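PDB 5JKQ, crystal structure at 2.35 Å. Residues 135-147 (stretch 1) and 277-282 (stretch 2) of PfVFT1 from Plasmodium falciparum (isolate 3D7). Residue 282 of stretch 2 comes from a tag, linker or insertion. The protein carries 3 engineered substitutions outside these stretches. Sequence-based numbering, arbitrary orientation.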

ATOM      1  N   VAL A 135     -12.589  -7.895   1.234  1.00 26.42           N
ATOM      2  CA  VAL A 135     -12.956  -6.704   0.479  1.00 29.63           C
ATOM      3  C   VAL A 135     -12.935  -6.989  -1.020  1.00 32.51           C
ATOM      4  O   VAL A 135     -13.708  -6.405  -1.779  1.00 32.74           O
ATOM      5  CB  VAL A 135     -12.012  -5.523   0.794  1.00 33.62           C
ATOM      6  CG1 VAL A 135     -12.468  -4.255   0.084  1.00 29.88           C
ATOM      7  CG2 VAL A 135     -11.949  -5.282   2.294  1.00 32.22           C
ATOM      8  N   PHE A 136     -12.058  -7.896  -1.443  1.00 26.08           N
ATOM      9  CA  PHE A 136     -11.912  -8.204  -2.861  1.00 29.56           C
ATOM     10  C   PHE A 136     -13.140  -8.927  -3.418  1.00 31.94           C
ATOM     11  O   PHE A 136     -13.424  -8.847  -4.614  1.00 28.95           O
ATOM     12  CB  PHE A 136     -10.653  -9.043  -3.096  1.00 31.68           C
ATOM     13  CG  PHE A 136      -9.376  -8.331  -2.739  1.00 34.28           C
ATOM     14  CD1 PHE A 136      -9.019  -7.160  -3.386  1.00 27.30           C
ATOM     15  CD2 PHE A 136      -8.534  -8.835  -1.762  1.00 34.79           C
ATOM     16  CE1 PHE A 136      -7.848  -6.501  -3.060  1.00 27.64           C
ATOM     17  CE2 PHE A 136      -7.360  -8.181  -1.435  1.00 28.99           C
ATOM     18  CZ  PHE A 136      -7.017  -7.013  -2.085  1.00 29.39           C
ATOM     19  N   VAL A 137     -13.865  -9.629  -2.551  1.00 29.10           N
ATOM     20  CA  VAL A 137     -15.113 -10.274  -2.944  1.00 35.38           C
ATOM     21  C   VAL A 137     -16.182  -9.209  -3.165  1.00 33.11           C
ATOM     22  O   VAL A 137     -16.892  -9.226  -4.171  1.00 27.88           O
ATOM     23  CB  VAL A 137     -15.581 -11.302  -1.879  1.00 36.31           C
ATOM     24  CG1 VAL A 137     -17.100 -11.502  -1.904  1.00 30.30           C
ATOM     25  CG2 VAL A 137     -14.870 -12.627  -2.084  1.00 34.25           C
ATOM     26  N   ALA A 138     -16.280  -8.280  -2.220  1.00 23.53           N
ATOM     27  CA  ALA A 138     -17.238  -7.185  -2.312  1.00 26.85           C
ATOM     28  C   ALA A 138     -16.968  -6.346  -3.553  1.00 30.65           C
ATOM     29  O   ALA A 138     -17.896  -5.850  -4.196  1.00 27.57           O
ATOM     30  CB  ALA A 138     -17.178  -6.323  -1.063  1.00 22.48           C
ATOM     31  N   LEU A 139     -15.691  -6.199  -3.891  1.00 26.78           N
ATOM     32  CA  LEU A 139     -15.293  -5.426  -5.059  1.00 28.17           C
ATOM     33  C   LEU A 139     -15.743  -6.117  -6.342  1.00 25.88           C
ATOM     34  O   LEU A 139     -16.309  -5.482  -7.232  1.00 34.09           O
ATOM     35  CB  LEU A 139     -13.778  -5.221  -5.073  1.00 28.31           C
ATOM     36  CG  LEU A 139     -13.229  -4.340  -6.197  1.00 25.36           C
ATOM     37  CD1 LEU A 139     -13.766  -2.918  -6.092  1.00 21.21           C
ATOM     38  CD2 LEU A 139     -11.712  -4.340  -6.172  1.00 29.30           C
ATOM     39  N   ASN A 140     -15.488  -7.418  -6.430  1.00 27.76           N
ATOM     40  CA  ASN A 140     -15.879  -8.197  -7.601  1.00 29.22           C
ATOM     41  C   ASN A 140     -17.395  -8.359  -7.691  1.00 25.27           C
ATOM     42  O   ASN A 140     -17.923  -8.710  -8.745  1.00 32.41           O
ATOM     43  CB  ASN A 140     -15.210  -9.574  -7.572  1.00 30.48           C
ATOM     44  CG  ASN A 140     -15.372 -10.331  -8.881  1.00 23.81           C
ATOM     45  OD1 ASN A 140     -15.252  -9.760  -9.963  1.00 24.79           O
ATOM     46  ND2 ASN A 140     -15.652 -11.624  -8.785  1.00 26.13           N
ATOM     47  N   ASP A 141     -18.088  -8.105  -6.583  1.00 22.81           N
ATOM     48  CA  ASP A 141     -19.547  -8.193  -6.540  1.00 28.55           C
ATOM     49  C   ASP A 141     -20.200  -6.817  -6.665  1.00 32.26           C
ATOM     50  O   ASP A 141     -21.420  -6.691  -6.561  1.00 30.18           O
ATOM     51  CB  ASP A 141     -20.005  -8.870  -5.243  1.00 26.75           C
ATOM     52  CG  ASP A 141     -19.661 -10.349  -5.198  1.00 32.03           C
ATOM     53  OD1 ASP A 141     -19.433 -10.948  -6.271  1.00 30.97           O
ATOM     54  OD2 ASP A 141     -19.625 -10.917  -4.086  1.00 37.99           O
ATOM     55  N   LYS A 142     -19.382  -5.790  -6.885  1.00 31.99           N
ATOM     56  CA  LYS A 142     -19.866  -4.426  -7.097  1.00 32.14           C
ATOM     57  C   LYS A 142     -20.607  -3.860  -5.887  1.00 25.42           C
ATOM     58  O   LYS A 142     -21.480  -3.004  -6.033  1.00 32.99           O
ATOM     59  CB  LYS A 142     -20.782  -4.364  -8.326  1.00 34.16           C
ATOM     60  CG  LYS A 142     -20.200  -4.998  -9.578  1.00 34.03           C
ATOM     61  CD  LYS A 142     -20.890  -4.480 -10.835  1.00 40.47           C
ATOM     62  CE  LYS A 142     -22.362  -4.872 -10.891  1.00 37.70           C
ATOM     63  NZ  LYS A 142     -23.091  -4.138 -11.965  1.00 50.10           N
ATOM     64  N   ASP A 143     -20.265  -4.339  -4.695  1.00 22.15           N
ATOM     65  CA  ASP A 143     -20.760  -3.730  -3.463  1.00 23.32           C
ATOM     66  C   ASP A 143     -20.022  -2.421  -3.200  1.00 25.52           C
ATOM     67  O   ASP A 143     -20.515  -1.549  -2.484  1.00 24.53           O
ATOM     68  CB  ASP A 143     -20.589  -4.680  -2.276  1.00 32.56           C
ATOM     69  CG  ASP A 143     -21.453  -5.920  -2.389  1.00 36.26           C
ATOM     70  OD1 ASP A 143     -22.627  -5.794  -2.798  1.00 31.48           O
ATOM     71  OD2 ASP A 143     -20.957  -7.023  -2.073  1.00 40.32           O
ATOM     72  N   ILE A 144     -18.839  -2.295  -3.794  1.00 27.87           N
ATOM     73  CA  ILE A 144     -18.007  -1.109  -3.643  1.00 28.83           C
ATOM     74  C   ILE A 144     -17.404  -0.717  -4.986  1.00 22.10           C
ATOM     75  O   ILE A 144     -17.260  -1.552  -5.878  1.00 21.70           O
ATOM     76  CB  ILE A 144     -16.874  -1.341  -2.618  1.00 21.59           C
ATOM     77  CG1 ILE A 144     -16.141  -2.650  -2.937  1.00 28.59           C
ATOM     78  CG2 ILE A 144     -17.443  -1.361  -1.207  1.00 18.92           C
ATOM     79  CD1 ILE A 144     -14.941  -2.940  -2.054  1.00 25.39           C
ATOM     80  N   HIS A 145     -17.065   0.560  -5.127  1.00 16.52           N
ATOM     81  CA  HIS A 145     -16.379   1.046  -6.317  1.00 22.01           C
ATOM     82  C   HIS A 145     -14.869   0.873  -6.170  1.00 22.12           C
ATOM     83  O   HIS A 145     -14.146   0.766  -7.163  1.00 21.31           O
ATOM     84  CB  HIS A 145     -16.713   2.519  -6.566  1.00 21.88           C
ATOM     85  CG  HIS A 145     -18.181   2.799  -6.663  1.00 21.97           C
ATOM     86  ND1 HIS A 145     -18.786   3.835  -5.985  1.00 23.77           N
ATOM     87  CD2 HIS A 145     -19.162   2.185  -7.367  1.00 18.86           C
ATOM     88  CE1 HIS A 145     -20.077   3.844  -6.261  1.00 19.44           C
ATOM     89  NE2 HIS A 145     -20.331   2.853  -7.098  1.00 23.44           N
HETATM   90  N   MSE A 146     -14.409   0.828  -4.921  1.00 21.07           N
HETATM   91  CA  MSE A 146     -12.987   0.885  -4.604  1.00 23.18           C
HETATM   92  C   MSE A 146     -12.622   0.183  -3.315  1.00 20.58           C
HETATM   93  O   MSE A 146     -13.427   0.116  -2.387  1.00 26.92           O
HETATM   94  CB  MSE A 146     -12.536   2.331  -4.458  1.00 25.88           C
HETATM   95  CG  MSE A 146     -12.177   3.040  -5.715  1.00 27.07           C
HETATM   96 SE   MSE A 146     -11.597   4.824  -5.218  1.00 27.55          SE
HETATM   97  CE  MSE A 146      -9.713   4.443  -4.913  1.00 15.39           C
ATOM     98  N   THR A 147     -11.383  -0.289  -3.245  1.00 21.44           N
ATOM     99  CA  THR A 147     -10.778  -0.647  -1.973  1.00 17.75           C
ATOM    100  C   THR A 147     -10.088   0.593  -1.421  1.00 18.16           C
ATOM    101  O   THR A 147      -9.858   1.559  -2.151  1.00 18.04           O
ATOM    102  CB  THR A 147      -9.751  -1.786  -2.110  1.00 19.30           C
ATOM    103  OG1 THR A 147      -8.604  -1.314  -2.830  1.00 21.78           O
ATOM    104  CG2 THR A 147     -10.359  -2.982  -2.831  1.00 22.42           C
TER
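Stretch 2 (277-282) SAYFKA

Stretch 2 lies as a mostly extended segment against a helix, the turn that follows it and the start of a strand, held by apolar packing, two direct hydrogen bonds and one water bridge. The two stretches belong to one chain, and touching residues are at least 130 positions apart in sequence. Together they bury 505 Å², both sides summed.

Residues 135-140 of stretch 1 are helical. The helix ends in a Schellman motif: Lys 142 has positive phi (63°), Lys 142 N bonds to Leu 139 O at 3.1 Å, and Asp 143 N bonds to Ala 138 O at 2.9 Å. The chain then turns and becomes a strand at Met 146 and Thr 147. Residues 277-281 are extended, with strand geometry at 279-281. Strand 279-281 runs at 32° to the helix, so the two run roughly the same way. Their axes come within 8.2 Å.

Against strand 146-147 the order is reversed. Met 146 CA is 5.5 Å from Phe 280 CA, and Thr 147 CA is 5.4 Å from Ala 278 CA. Thr 147 and Tyr 279 make both direct hydrogen bonds. Tyr 279 N donates to Thr 147 OG1 at 2.8 Å. Thr 147 N donates to Tyr 279 O at 3.3 Å, a weak bond. Two residues away on each side, a water extends the link: it donates to His 145 O at 3.1 Å and accepts from Lys 281 N at 2.8 Å.

Tyr 279 also meets the helix. Phe 136 turns its ring edge to the face of the Tyr 279 ring, with planes at 88° and CE1 of Phe 136 3.8 Å from CD1 of Tyr 279. Leu 139 CD2 lies 3.9 Å from Tyr 279 CB and 3.4 Å from Tyr 279 O.

Met 146, a selenomethionine, spans two neighbors. Met 146 CE is 3.6 Å from Ala 278 CB, and Met 146 CG is 3.5 Å from Phe 280 CE2. The CA-to-CB bond of Phe 280 points away from stretch 1, but the end of its ring comes nearer and makes this contact.

The CA-to-CB bond of Lys 281 points toward stretch 1, and the residue has the largest covered area, 91 Å². Its chain is extended through chi3 and follows the helix end. CD of Lys 281 is 3.7 Å from Leu 139 O and 3.9 Å from Lys 142 CG, while CE of Lys 281 is 3.0 Å from Asn 140 O. Ala 282, from an expression tag, makes no contact with stretch 1.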

ATOM      1  N   SER A 277      -1.645   0.222  -2.885  1.00 18.51           N
ATOM      2  CA  SER A 277      -2.492   0.639  -3.997  1.00 22.06           C
ATOM      3  C   SER A 277      -3.966   0.309  -3.768  1.00 20.49           C
ATOM      4  O   SER A 277      -4.308  -0.528  -2.930  1.00 19.01           O
ATOM      5  CB  SER A 277      -2.010  -0.017  -5.295  1.00 25.74           C
ATOM      6  OG  SER A 277      -1.930  -1.422  -5.152  1.00 34.66           O
ATOM      7  N   ALA A 278      -4.830   0.986  -4.518  1.00 20.89           N
ATOM      8  CA  ALA A 278      -6.256   0.693  -4.511  1.00 24.05           C
ATOM      9  C   ALA A 278      -6.568  -0.311  -5.613  1.00 18.06           C
ATOM     10  O   ALA A 278      -5.844  -0.391  -6.608  1.00 22.84           O
ATOM     11  CB  ALA A 278      -7.066   1.966  -4.697  1.00 18.28           C
ATOM     12  N   TYR A 279      -7.641  -1.077  -5.432  1.00 19.15           N
ATOM     13  CA  TYR A 279      -8.042  -2.084  -6.410  1.00 22.73           C
ATOM     14  C   TYR A 279      -9.439  -1.802  -6.956  1.00 22.68           C
ATOM     15  O   TYR A 279     -10.307  -1.285  -6.250  1.00 26.37           O
ATOM     16  CB  TYR A 279      -7.973  -3.482  -5.786  1.00 26.85           C
ATOM     17  CG  TYR A 279      -6.551  -3.971  -5.593  1.00 27.24           C
ATOM     18  CD1 TYR A 279      -5.834  -3.652  -4.446  1.00 26.17           C
ATOM     19  CD2 TYR A 279      -5.922  -4.735  -6.565  1.00 25.54           C
ATOM     20  CE1 TYR A 279      -4.532  -4.091  -4.271  1.00 30.25           C
ATOM     21  CE2 TYR A 279      -4.622  -5.177  -6.399  1.00 27.57           C
ATOM     22  CZ  TYR A 279      -3.932  -4.854  -5.252  1.00 29.67           C
ATOM     23  OH  TYR A 279      -2.638  -5.295  -5.091  1.00 27.26           O
ATOM     24  N   PHE A 280      -9.633  -2.141  -8.228  1.00 25.82           N
ATOM     25  CA  PHE A 280     -10.869  -1.848  -8.945  1.00 26.75           C
ATOM     26  C   PHE A 280     -11.351  -3.081  -9.705  1.00 24.22           C
ATOM     27  O   PHE A 280     -10.606  -4.045  -9.870  1.00 24.99           O
ATOM     28  CB  PHE A 280     -10.661  -0.688  -9.923  1.00 16.88           C
ATOM     29  CG  PHE A 280      -9.976   0.509  -9.322  1.00 16.92           C
ATOM     30  CD1 PHE A 280      -8.608   0.506  -9.099  1.00 18.92           C
ATOM     31  CD2 PHE A 280     -10.698   1.645  -9.000  1.00 21.26           C
ATOM     32  CE1 PHE A 280      -7.978   1.608  -8.551  1.00 17.65           C
ATOM     33  CE2 PHE A 280     -10.072   2.751  -8.457  1.00 14.02           C
ATOM     34  CZ  PHE A 280      -8.711   2.732  -8.232  1.00 16.63           C
ATOM     35  N   LYS A 281     -12.598  -3.036 -10.166  1.00 31.09           N
ATOM     36  CA  LYS A 281     -13.149  -4.089 -11.015  1.00 22.83           C
ATOM     37  C   LYS A 281     -13.011  -3.683 -12.480  1.00 23.66           C
ATOM     38  O   LYS A 281     -13.674  -2.753 -12.935  1.00 25.94           O
ATOM     39  CB  LYS A 281     -14.614  -4.350 -10.666  1.00 24.92           C
ATOM     40  CG  LYS A 281     -15.167  -5.638 -11.250  1.00 30.23           C
ATOM     41  CD  LYS A 281     -16.637  -5.808 -10.910  1.00 29.14           C
ATOM     42  CE  LYS A 281     -17.120  -7.218 -11.217  1.00 34.83           C
ATOM     43  NZ  LYS A 281     -16.905  -7.604 -12.634  1.00 34.36           N
ATOM     44  N   ALA A 282     -12.151  -4.387 -13.212  1.00 29.93           N
ATOM     45  CA  ALA A 282     -11.763  -3.972 -14.560  1.00 24.76           C
ATOM     46  C   ALA A 282     -12.601  -4.604 -15.671  1.00 34.74           C
ATOM     47  O   ALA A 282     -12.421  -4.279 -16.845  1.00 42.09           O
ATOM     48  CB  ALA A 282     -10.296  -4.291 -14.788  1.00 34.49           C
TER
HETATM   49  O   HOH W   1     -14.549  -1.120  -9.595  1.00 24.06           O